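Local coordinates for protein beta-galactosidase BgaB (Bifidobacterium adolescentis, PDB 5VYM) that hydrolyses terminal non-reducing beta-D-galactose residues of transgalactooligosaccharides, acting most strongly on Gal(beta1-4)Gal and oligosaccharides containing it, this chain being its trimerisation domain, at residues Arg79-Ala84 with Arg119-Val124. Sequence-based numbering, arbitrary orientation.
Sequences RLADFA and RSMLGV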
# COMPACT_ATOMS: atom_id res chain seq x y z
N ARG B 79 1.94 10.26 0.99
CA ARG B 79 3.24 10.80 0.62
C ARG B 79 4.36 9.81 0.93
O ARG B 79 5.32 9.68 0.16
CB ARG B 79 3.49 12.13 1.33
CG ARG B 79 2.61 13.28 0.86
CD ARG B 79 2.83 14.51 1.72
NE ARG B 79 4.20 15.02 1.61
CZ ARG B 79 4.80 15.74 2.55
NH1 ARG B 79 4.16 16.04 3.68
NH2 ARG B 79 6.04 16.16 2.37
N LEU B 80 4.25 9.11 2.06
CA LEU B 80 5.23 8.08 2.39
C LEU B 80 5.17 6.92 1.40
O LEU B 80 6.21 6.41 0.97
CB LEU B 80 5.01 7.57 3.81
CG LEU B 80 5.28 8.55 4.95
CD1 LEU B 80 4.83 7.95 6.27
CD2 LEU B 80 6.76 8.91 5.01
N ALA B 81 3.96 6.50 1.02
CA ALA B 81 3.82 5.40 0.08
C ALA B 81 4.39 5.77 -1.29
O ALA B 81 5.09 4.96 -1.91
CB ALA B 81 2.36 4.99 -0.05
N ASP B 82 4.10 6.98 -1.76
CA ASP B 82 4.70 7.45 -3.01
C ASP B 82 6.22 7.53 -2.89
O ASP B 82 6.94 7.14 -3.81
CB ASP B 82 4.12 8.80 -3.41
CG ASP B 82 2.68 8.71 -3.88
OD1 ASP B 82 2.37 7.78 -4.65
OD2 ASP B 82 1.87 9.57 -3.49
N PHE B 83 6.71 8.05 -1.77
CA PHE B 83 8.15 8.16 -1.56
C PHE B 83 8.81 6.79 -1.56
O PHE B 83 9.86 6.60 -2.18
CB PHE B 83 8.42 8.90 -0.25
CG PHE B 83 9.86 8.93 0.16
CD1 PHE B 83 10.36 8.02 1.08
CD2 PHE B 83 10.72 9.88 -0.38
CE1 PHE B 83 11.68 8.05 1.45
CE2 PHE B 83 12.05 9.91 -0.00
CZ PHE B 83 12.53 8.99 0.91
N ALA B 84 8.20 5.82 -0.87
CA ALA B 84 8.81 4.50 -0.78
C ALA B 84 8.69 3.72 -2.08
O ALA B 84 9.65 3.09 -2.53
CB ALA B 84 8.18 3.71 0.37
N ARG B 119 0.24 -0.44 6.96
CA ARG B 119 0.43 -1.88 7.12
C ARG B 119 0.96 -2.51 5.85
O ARG B 119 1.87 -3.36 5.89
CB ARG B 119 -0.89 -2.54 7.53
CG ARG B 119 -1.39 -2.16 8.90
CD ARG B 119 -2.53 -3.06 9.34
NE ARG B 119 -3.70 -2.95 8.48
CZ ARG B 119 -4.70 -2.10 8.69
NH1 ARG B 119 -4.68 -1.28 9.74
NH2 ARG B 119 -5.74 -2.07 7.86
N SER B 120 0.42 -2.11 4.69
CA SER B 120 0.86 -2.69 3.42
C SER B 120 2.32 -2.38 3.15
O SER B 120 3.08 -3.25 2.71
CB SER B 120 -0.02 -2.18 2.28
OG SER B 120 -1.37 -2.58 2.47
N MET B 121 2.74 -1.13 3.41
CA MET B 121 4.15 -0.78 3.25
C MET B 121 5.03 -1.63 4.15
O MET B 121 6.04 -2.20 3.70
CB MET B 121 4.36 0.71 3.56
CG MET B 121 3.61 1.67 2.65
SD MET B 121 3.76 3.37 3.24
CE MET B 121 5.53 3.49 3.45
N LEU B 122 4.66 -1.75 5.42
CA LEU B 122 5.49 -2.43 6.41
C LEU B 122 5.41 -3.95 6.31
O LEU B 122 6.33 -4.63 6.78
CB LEU B 122 5.09 -2.00 7.82
CG LEU B 122 5.32 -0.53 8.16
CD1 LEU B 122 4.67 -0.17 9.49
CD2 LEU B 122 6.81 -0.22 8.20
N GLY B 123 4.36 -4.50 5.70
CA GLY B 123 4.19 -5.94 5.69
C GLY B 123 3.92 -6.54 7.05
O GLY B 123 4.29 -7.69 7.30
N VAL B 124 3.29 -5.78 7.94
CA VAL B 124 3.04 -6.19 9.32
C VAL B 124 1.66 -5.68 9.73
O VAL B 124 1.29 -4.54 9.42
CB VAL B 124 4.14 -5.65 10.27
CG1 VAL B 124 3.62 -5.53 11.69
CG2 VAL B 124 5.37 -6.55 10.22
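M121 reaches from helix 117-122 onto the side of helix 74-85 and meets L80, A81 and A84 there. The side-chain contacts are apolar, and the end of the thioether also lies against the helix backbone. The sulfur settles on A81, with SD 3.8 Å from the CA of A81 and 3.9 Å from its CB. The terminal methyl lies against L80 and, one turn further along, A84: CE is 4.1 Å from the CB of L80 and 4.1 Å from the CB of A84. That bend comes from the last torsion, chi3 51°, after an extended chi2 of 173°. The small side chains of A81 and A84 probably let the methionine come close to the helix backbone, and CE lies 3.9 Å from the O of L80, an oxygen that already accepts the hydrogen bond from the N of A84. Cutting M121 back to an alanine removes both sulfur and methyl, and would probably open a gap between the helices, with L80, A81 and A84 losing their partner.

Both segments have further partners. L80 also rests on V64 and L66 of strand 63-66, and A84 on V90 of strand 89-93. The O of M121 accepts a hydrogen bond from N198 of the second subunit, whose Y200 packs on A81. The contact is thus buried helix-helix packing that adjoins the subunit interface, beside the four-stranded parallel sheet of an alpha/beta fold, consistent with the glutaminase-I-like clan of this trimerisation domain.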